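Long-range contacts in glutathione-independent glyoxalase DJ-1 (Schizosaccharomyces pombe, PDB 4QYT), which converts methylglyoxal to D-lactate in a single step without glutathione and helps protect the cell against reactive oxygen species: residues 7-12 against 32-37; 24-29 against 173-178; 69-74 against 100-105. All blocks are in the same frame, centred on the assembly; numbering follows the deposited sequence. Where two conformers were deposited one is given.

Interaction 1. Residues 7-12 against 32-37; sequences VCLFVA and IPIDSV. With EDO (1,2-ethanediol), chain E.
Val7 to Val11 run parallel to Ile34 to Val37 as neighbouring strands of the central sheet, their axes 4.6 Å apart at closest and inclined by 23°. With helix 17-29 between them in the chain they make a beta-alpha-beta unit of the DJ-1/PfpI fold. Five backbone hydrogen bonds join the segments: Val7 N to Pro33 O, just ahead of the second strand, Asp35 N to Val7 O, Leu9 N to Asp35 O, Val37 N to Leu9 O and Val11 N to Val37 O. The last is the most bent, with 142° at the hydrogen and the donor above the carbonyl plane.

On the face turned to helix 17-29 stand Val7, Leu9, Ile34 and Ser36. Val7 CG1, anti to its backbone N (chi1 -178°), meets Ile34 CD1 at 3.6 Å, while CG2 reaches Ile32 CG2 at 3.8 Å. An alanine at Val7 removes CG1 and CG2, which would probably cost Ile34 CD1 its closest contact and Ile32 CG2 its mate, and leave a gap under Phe27 of the covering helix.

The other face carries Cys8, Phe10, Asp35 and Val37. Cys8 SG sits 3.8 Å above the Phe10 ring, over its centre, and also touches Val37 CG2 at 3.4 Å. The Phe10 and Val37 side chains run side by side, with Phe10 CE1 4.1 Å from Val37 CG1 and the Val37 carbonyl oxygen at the ring edge. Asp35 OD2 is hydrogen-bonded to Tyr74 OH.

Back on the helix side, Ser36 OG accepts from Asn58 N and shares a 2.6 Å hydrogen bond with O2 of a 1,2-ethanediol, probably from the crystallisation liquor, which is also bonded to Glu54 N of the second subunit.

Interaction 2. Residues 24-29 against 173-178; sequences WGIFKR and KLLEQV
One helical layer of the alpha/beta sandwich is joined here, where Ile26 and Phe27 of helix 17-29 pack on Leu174, Leu175 and Val178 of helix 167-178. The segments point roughly the same way, inclined by 28°, and their axes approach no closer than 10.3 Å, a gap bridged by apolar side chains, with Phe27 CZ also 3.8 Å from the backbone at Leu175 N.

Phe27 does most of the bridging. Its CG is anti to the carbonyl carbon (chi1 -79°), and the outer end of the ring reaches the second helix. There CZ lies 3.9 Å from Leu174 CB, and CE1 is 4.1 Å from Val178 CG2; both partners lie at the ring edge, near its plane. The Phe27 side chain crosses that of Leu174 at about a right angle but slides past Leu175 in the opposite direction, bringing CE1 within 4.0 Å of Leu175 CD1. The leucine fork thus serves two neighbours, since its other branch, CD2, meets Ile26 CG2 at 3.8 Å.

Away from this seam, Arg29 NH1 turns back to Gly25 O at 3.0 Å. That oxygen also accepts from Arg29 N, the two donors arriving from opposite faces of the carbonyl plane. Arg29 NH2 and Lys28 NZ form salt bridges to Asp16 and Asp52 of the second subunit, respectively.

Phe27 and Leu174 both rest on Ile78 of strand 76-79, while Leu175 is covered by Tyr184 and Val187 of helix 181-190, so the contact lies between the central sheet and that last helix.

Interaction 3. Residues 69-74 against 100-105; sequences DFAKQY and KEFYKK
Phe70 and Ala71 of helix 67-73 meet Phe102 at the end of helix 93-102, two helices of the alpha/beta sandwich in the layer on the face of the central sheet that carries Cys8 and Phe10.

The aromatic and apolar contacts centre on Phe102. Its CG is anti to the carbonyl carbon (chi1 -82°), and the far end of the ring reaches Phe70, Ala71 and the Tyr74 carbonyl, with Phe102 CZ 3.3 Å from Tyr74 O. The Phe70 and Phe102 planes stand at 52° with centroids 5.8 Å apart, an oblique pair in which Phe102 CZ comes to the edge of the Phe70 ring, 3.6 Å from CE1. Ala71 CB lies at the edge of the Phe102 ring, 3.8 Å from CE1. Phe102 also touches Ile110 of strand 109-112.

No hydrogen bond passes directly between the segments, and the polar links run within each or through neighbours. Lys108 NZ, a little further along the same chain, is hydrogen-bonded to both Ala71 O and Tyr74 O. After Phe102 the chain leaves the helix through a type II beta turn closed by Lys105 N to Phe102 O. In the conformer described, Lys105 NZ folds back to Glu101 O at 2.8 Å and makes a weak hydrogen bond, part of a salt bridge, to Glu101 OE2. Gln73 NE2 is bonded to Asp69 OD2, which it meets from above the carboxylate plane.

One face of the Phe70 ring is covered from within its own segment: Tyr74 CD2 sits 3.6 Å above it, over the ring centre.

In the fold
Interaction 1 lies in the sheet, and the other two belong to the helical layers on its two faces. The chemistry of interaction 1 is mainly backbone hydrogen bonding, whereas interactions 2 and 3 join their segments by apolar and aromatic side chains without a direct hydrogen bond. Interaction 2 shares helix 17-29 with the unit built by interaction 1, and Ile32 CD1 packs on Leu175 CD1. Interaction 3 meets the opposite face, where Cys8 and Phe10 touch Phe70. All three are largely buried, but interaction 2 borders the second subunit and interaction 3 lies farthest from the chain centre. Interactions 2 and 3 do not touch, their nearest atoms being about 9 Å apart.

Interaction 1. Residues 7-12 against 32-37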
# COMPACT_ATOMS: atom_id res chain seq x y z
N VAL A 7 9.49 2.98 15.47
CA VAL A 7 9.33 1.81 14.61
C VAL A 7 10.38 1.79 13.51
O VAL A 7 10.67 2.82 12.89
CB VAL A 7 7.91 1.83 13.99
CG1 VAL A 7 7.67 0.61 13.11
CG2 VAL A 7 6.85 1.93 15.08
N CYS A 8 10.89 0.59 13.25
CA CYS A 8 11.71 0.30 12.08
C CYS A 8 10.93 -0.58 11.12
O CYS A 8 10.54 -1.70 11.49
CB CYS A 8 12.97 -0.44 12.48
SG CYS A 8 13.91 -1.08 11.09
N LEU A 9 10.73 -0.09 9.90
CA LEU A 9 10.18 -0.90 8.82
C LEU A 9 11.36 -1.28 7.91
O LEU A 9 11.91 -0.46 7.20
CB LEU A 9 9.12 -0.08 8.10
CG LEU A 9 8.36 -0.72 6.98
CD1 LEU A 9 7.93 -2.11 7.15
CD2 LEU A 9 7.23 0.16 6.52
N PHE A 10 11.78 -2.55 8.03
CA PHE A 10 12.85 -3.02 7.15
C PHE A 10 12.36 -3.06 5.72
O PHE A 10 11.20 -3.34 5.43
CB PHE A 10 13.32 -4.41 7.58
CG PHE A 10 14.19 -4.43 8.80
CD1 PHE A 10 15.47 -3.89 8.76
CD2 PHE A 10 13.80 -5.05 9.99
CE1 PHE A 10 16.31 -3.96 9.86
CE2 PHE A 10 14.66 -5.14 11.07
CZ PHE A 10 15.91 -4.60 11.01
N VAL A 11 13.31 -2.90 4.80
CA VAL A 11 13.01 -2.90 3.37
C VAL A 11 14.25 -3.37 2.63
O VAL A 11 15.37 -3.06 3.03
CB VAL A 11 12.50 -1.52 2.89
CG1 VAL A 11 13.59 -0.46 2.96
CG2 VAL A 11 11.85 -1.56 1.52
N ALA A 12 14.04 -4.10 1.54
CA ALA A 12 15.13 -4.59 0.72
C ALA A 12 14.69 -4.44 -0.74
O ALA A 12 13.51 -4.29 -1.04
CB ALA A 12 15.39 -6.06 1.06
N ILE A 32 3.41 8.14 15.30
CA ILE A 32 4.45 7.34 15.91
C ILE A 32 5.65 7.34 15.00
O ILE A 32 5.52 6.95 13.82
CB ILE A 32 3.95 5.92 16.19
CG1 ILE A 32 2.87 5.95 17.28
CG2 ILE A 32 5.09 4.99 16.54
CD1 ILE A 32 2.17 4.64 17.55
N PRO A 33 6.82 7.80 15.46
CA PRO A 33 8.00 7.82 14.60
C PRO A 33 8.29 6.48 13.93
O PRO A 33 8.27 5.45 14.61
CB PRO A 33 9.13 8.23 15.54
CG PRO A 33 8.45 9.00 16.61
CD PRO A 33 7.13 8.35 16.80
N ILE A 34 8.62 6.53 12.64
CA ILE A 34 8.91 5.34 11.86
C ILE A 34 9.97 5.67 10.83
O ILE A 34 9.86 6.69 10.15
CB ILE A 34 7.63 4.73 11.24
CG1 ILE A 34 7.93 3.42 10.52
CG2 ILE A 34 6.89 5.71 10.34
CD1 ILE A 34 6.69 2.60 10.22
N ASP A 35 10.98 4.79 10.74
CA ASP A 35 12.01 4.88 9.72
C ASP A 35 11.93 3.64 8.84
O ASP A 35 11.73 2.55 9.36
CB ASP A 35 13.43 4.86 10.33
CG ASP A 35 13.82 6.09 11.12
OD1 ASP A 35 13.30 7.18 10.83
OD2 ASP A 35 14.69 5.95 11.99
N SER A 36 12.22 3.80 7.55
CA SER A 36 12.51 2.66 6.70
C SER A 36 14.00 2.44 6.71
O SER A 36 14.80 3.38 6.60
CB SER A 36 11.99 2.88 5.28
OG SER A 36 12.51 4.08 4.74
N VAL A 37 14.37 1.17 6.90
CA VAL A 37 15.78 0.77 7.06
C VAL A 37 16.09 -0.29 6.02
O VAL A 37 15.56 -1.41 6.06
CB VAL A 37 16.05 0.27 8.49
CG1 VAL A 37 17.49 -0.19 8.61
CG2 VAL A 37 15.74 1.36 9.54
C1 EDO E . 11.12 7.23 2.69
O1 EDO E . 10.96 7.26 1.31
C2 EDO E . 10.41 6.15 3.52
O2 EDO E . 10.79 4.94 3.03

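Interaction 2. Residues 24-29 against 173-178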
# COMPACT_ATOMS: atom_id res chain seq x y z
N TRP A 24 3.43 1.48 7.18
CA TRP A 24 4.01 2.84 7.08
C TRP A 24 2.93 3.90 7.30
O TRP A 24 3.04 4.79 8.15
CB TRP A 24 4.65 3.04 5.70
CG TRP A 24 5.28 4.38 5.53
CD1 TRP A 24 4.67 5.47 5.00
CD2 TRP A 24 6.55 4.80 5.98
NE1 TRP A 24 5.49 6.54 5.08
CE2 TRP A 24 6.67 6.16 5.65
CE3 TRP A 24 7.63 4.16 6.60
CZ2 TRP A 24 7.82 6.90 5.92
CZ3 TRP A 24 8.77 4.92 6.87
CH2 TRP A 24 8.83 6.26 6.52
N GLY A 25 1.85 3.80 6.53
CA GLY A 25 0.81 4.80 6.58
C GLY A 25 0.04 4.79 7.88
O GLY A 25 -0.43 5.85 8.33
N ILE A 26 -0.11 3.63 8.47
CA ILE A 26 -0.83 3.51 9.76
C ILE A 26 -0.04 4.16 10.88
O ILE A 26 -0.58 4.95 11.66
CB ILE A 26 -1.19 2.03 10.01
CG1 ILE A 26 -2.29 1.59 9.03
CG2 ILE A 26 -1.65 1.80 11.46
CD1 ILE A 26 -2.47 0.09 8.94
N PHE A 27 1.26 3.85 10.98
CA PHE A 27 2.07 4.48 12.03
C PHE A 27 2.24 5.97 11.81
O PHE A 27 2.22 6.73 12.79
CB PHE A 27 3.40 3.75 12.21
CG PHE A 27 3.29 2.49 13.00
CD1 PHE A 27 3.13 2.57 14.37
CD2 PHE A 27 3.28 1.25 12.43
CE1 PHE A 27 2.94 1.44 15.14
CE2 PHE A 27 3.11 0.11 13.22
CZ PHE A 27 2.90 0.22 14.59
N LYS A 28 2.36 6.42 10.56
CA LYS A 28 2.42 7.86 10.31
C LYS A 28 1.12 8.53 10.77
O LYS A 28 1.14 9.59 11.43
CB LYS A 28 2.67 8.14 8.81
CG LYS A 28 4.12 7.94 8.44
CD LYS A 28 4.88 9.24 8.61
CE LYS A 28 6.34 9.11 8.28
NZ LYS A 28 7.04 10.43 8.39
N ARG A 29 -0.03 7.93 10.48
CA ARG A 29 -1.29 8.52 10.95
C ARG A 29 -1.35 8.59 12.47
O ARG A 29 -1.99 9.48 13.04
CB ARG A 29 -2.46 7.72 10.42
CG ARG A 29 -2.75 8.01 8.93
CD ARG A 29 -3.69 6.97 8.37
NE ARG A 29 -4.15 7.25 7.01
CZ ARG A 29 -3.40 7.11 5.94
NH1 ARG A 29 -2.17 6.59 6.02
NH2 ARG A 29 -3.91 7.36 4.74
N LYS A 173 -2.92 -4.41 13.81
CA LYS A 173 -2.61 -5.29 14.95
C LYS A 173 -1.37 -4.78 15.68
O LYS A 173 -1.33 -4.72 16.91
CB LYS A 173 -2.45 -6.74 14.49
CG LYS A 173 -2.45 -7.74 15.64
CD LYS A 173 -3.83 -7.91 16.29
CE LYS A 173 -3.82 -9.06 17.28
NZ LYS A 173 -5.16 -9.32 17.85
N LEU A 174 -0.34 -4.38 14.92
CA LEU A 174 0.86 -3.80 15.52
C LEU A 174 0.53 -2.54 16.30
O LEU A 174 0.90 -2.38 17.46
CB LEU A 174 1.90 -3.54 14.44
CG LEU A 174 2.58 -4.79 13.89
CD1 LEU A 174 3.14 -4.47 12.51
CD2 LEU A 174 3.67 -5.26 14.84
N LEU A 175 -0.20 -1.63 15.68
CA LEU A 175 -0.57 -0.40 16.32
C LEU A 175 -1.36 -0.62 17.62
O LEU A 175 -1.14 0.06 18.62
CB LEU A 175 -1.43 0.46 15.37
CG LEU A 175 -1.86 1.81 15.95
CD1 LEU A 175 -0.67 2.71 16.27
CD2 LEU A 175 -2.85 2.50 15.04
N GLU A 176 -2.24 -1.60 17.59
CA GLU A 176 -3.10 -1.91 18.73
C GLU A 176 -2.28 -2.27 19.96
O GLU A 176 -2.75 -2.05 21.09
CB GLU A 176 -4.03 -3.08 18.37
CG GLU A 176 -5.17 -3.24 19.36
CD GLU A 176 -6.14 -4.33 19.00
OE1 GLU A 176 -5.85 -5.12 18.08
OE2 GLU A 176 -7.30 -4.24 19.49
N GLN A 177 -1.08 -2.81 19.78
CA GLN A 177 -0.27 -3.19 20.93
C GLN A 177 0.33 -2.01 21.66
O GLN A 177 0.73 -2.16 22.82
CB GLN A 177 0.86 -4.14 20.52
CG GLN A 177 0.43 -5.35 19.71
CD GLN A 177 -0.84 -6.01 20.23
OE1 GLN A 177 -1.78 -6.24 19.46
NE2 GLN A 177 -0.81 -6.48 21.43
N VAL A 178 0.49 -0.88 20.97
CA VAL A 178 1.30 0.22 21.45
C VAL A 178 0.57 1.54 21.62
O VAL A 178 0.95 2.33 22.45
CB VAL A 178 2.57 0.50 20.66
CG1 VAL A 178 3.48 -0.69 20.76
CG2 VAL A 178 2.29 0.89 19.20

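Interaction 3. Residues 69-74 against 100-105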
# COMPACT_ATOMS: atom_id res chain seq x y z
N ASP A 69 22.53 -1.97 19.50
CA ASP A 69 22.32 -0.56 19.22
C ASP A 69 20.95 -0.31 18.60
O ASP A 69 20.28 0.69 18.87
CB ASP A 69 23.46 0.03 18.39
CG ASP A 69 23.50 1.54 18.54
OD1 ASP A 69 23.85 1.99 19.65
OD2 ASP A 69 23.19 2.25 17.57
N PHE A 70 20.55 -1.23 17.72
CA PHE A 70 19.21 -1.19 17.15
C PHE A 70 18.16 -1.15 18.23
O PHE A 70 17.21 -0.35 18.19
CB PHE A 70 19.00 -2.39 16.23
CG PHE A 70 17.68 -2.36 15.52
CD1 PHE A 70 16.54 -2.82 16.14
CD2 PHE A 70 17.59 -1.97 14.21
CE1 PHE A 70 15.32 -2.87 15.47
CE2 PHE A 70 16.40 -2.06 13.50
CZ PHE A 70 15.27 -2.52 14.13
N ALA A 71 18.32 -2.00 19.25
CA ALA A 71 17.36 -2.07 20.32
C ALA A 71 17.33 -0.83 21.20
O ALA A 71 16.34 -0.53 21.85
CB ALA A 71 17.64 -3.30 21.19
N LYS A 72 18.42 -0.06 21.17
CA LYS A 72 18.43 1.24 21.83
C LYS A 72 17.68 2.32 21.05
O LYS A 72 17.33 3.34 21.61
CB LYS A 72 19.86 1.73 22.03
CG LYS A 72 20.66 0.91 23.02
CD LYS A 72 22.12 1.34 23.08
CE LYS A 72 22.97 0.48 23.99
NZ LYS A 72 24.39 0.93 23.93
N GLN A 73 17.45 2.09 19.77
CA GLN A 73 16.82 3.06 18.88
C GLN A 73 15.37 2.76 18.55
O GLN A 73 14.61 3.71 18.28
CB GLN A 73 17.61 3.17 17.57
CG GLN A 73 19.02 3.67 17.76
CD GLN A 73 19.73 3.88 16.43
OE1 GLN A 73 19.22 4.57 15.55
NE2 GLN A 73 20.90 3.29 16.27
N TYR A 74 14.99 1.50 18.50
CA TYR A 74 13.68 1.09 18.00
C TYR A 74 13.01 0.15 18.97
O TYR A 74 13.66 -0.63 19.66
CB TYR A 74 13.81 0.40 16.62
CG TYR A 74 14.36 1.28 15.56
CD1 TYR A 74 13.59 2.29 14.97
CD2 TYR A 74 15.64 1.12 15.10
CE1 TYR A 74 14.11 3.11 13.99
CE2 TYR A 74 16.17 1.92 14.11
CZ TYR A 74 15.41 2.95 13.57
OH TYR A 74 15.96 3.74 12.58
N LYS A 100 15.52 -11.99 17.32
CA LYS A 100 15.84 -12.81 18.49
C LYS A 100 15.94 -11.97 19.74
O LYS A 100 15.48 -12.39 20.82
CB LYS A 100 17.14 -13.57 18.25
CG LYS A 100 17.01 -14.67 17.24
CD LYS A 100 18.32 -15.36 16.96
CE LYS A 100 18.63 -16.34 18.07
NZ LYS A 100 17.67 -17.49 18.12
N GLU A 101 16.56 -10.80 19.64
CA GLU A 101 16.65 -9.94 20.80
C GLU A 101 15.30 -9.45 21.25
O GLU A 101 15.03 -9.33 22.46
CB GLU A 101 17.54 -8.72 20.52
CG GLU A 101 17.64 -7.74 21.67
CD GLU A 101 18.16 -8.36 22.96
OE1 GLU A 101 19.10 -9.21 22.87
OE2 GLU A 101 17.78 -7.84 24.05
N PHE A 102 14.44 -9.10 20.30
CA PHE A 102 13.16 -8.53 20.64
C PHE A 102 12.18 -9.55 21.18
O PHE A 102 11.27 -9.19 21.91
CB PHE A 102 12.54 -7.81 19.43
CG PHE A 102 13.02 -6.41 19.17
CD1 PHE A 102 14.22 -5.94 19.61
CD2 PHE A 102 12.22 -5.54 18.45
CE1 PHE A 102 14.61 -4.65 19.36
CE2 PHE A 102 12.60 -4.26 18.18
CZ PHE A 102 13.80 -3.81 18.64
N TYR A 103 12.30 -10.82 20.76
CA TYR A 103 11.25 -11.80 21.05
C TYR A 103 11.10 -11.96 22.56
O TYR A 103 12.04 -12.19 23.29
CB TYR A 103 11.57 -13.14 20.40
CG TYR A 103 10.44 -14.14 20.50
CD1 TYR A 103 9.26 -13.96 19.81
CD2 TYR A 103 10.50 -15.21 21.38
CE1 TYR A 103 8.19 -14.82 19.91
CE2 TYR A 103 9.43 -16.11 21.48
CZ TYR A 103 8.28 -15.90 20.75
OH TYR A 103 7.23 -16.78 20.86
N LYS A 104 9.85 -11.87 23.00
CA LYS A 104 9.48 -11.99 24.41
C LYS A 104 10.07 -10.91 25.29
O LYS A 104 9.97 -11.01 26.49
CB LYS A 104 9.78 -13.37 24.97
CG LYS A 104 8.76 -14.40 24.55
CD LYS A 104 9.02 -15.77 25.14
CE LYS A 104 8.65 -15.74 26.60
NZ LYS A 104 8.60 -17.12 27.15
N LYS A 105 10.53 -9.82 24.74
CA LYS A 105 10.94 -8.72 25.57
C LYS A 105 9.74 -7.86 25.89
O LYS A 105 8.88 -7.58 25.04
CB LYS A 105 12.05 -7.93 24.90
CG LYS A 105 13.34 -8.73 24.71
CD LYS A 105 13.94 -9.18 26.03
CE LYS A 105 14.64 -10.52 25.81
NZ LYS A 105 15.83 -10.41 24.93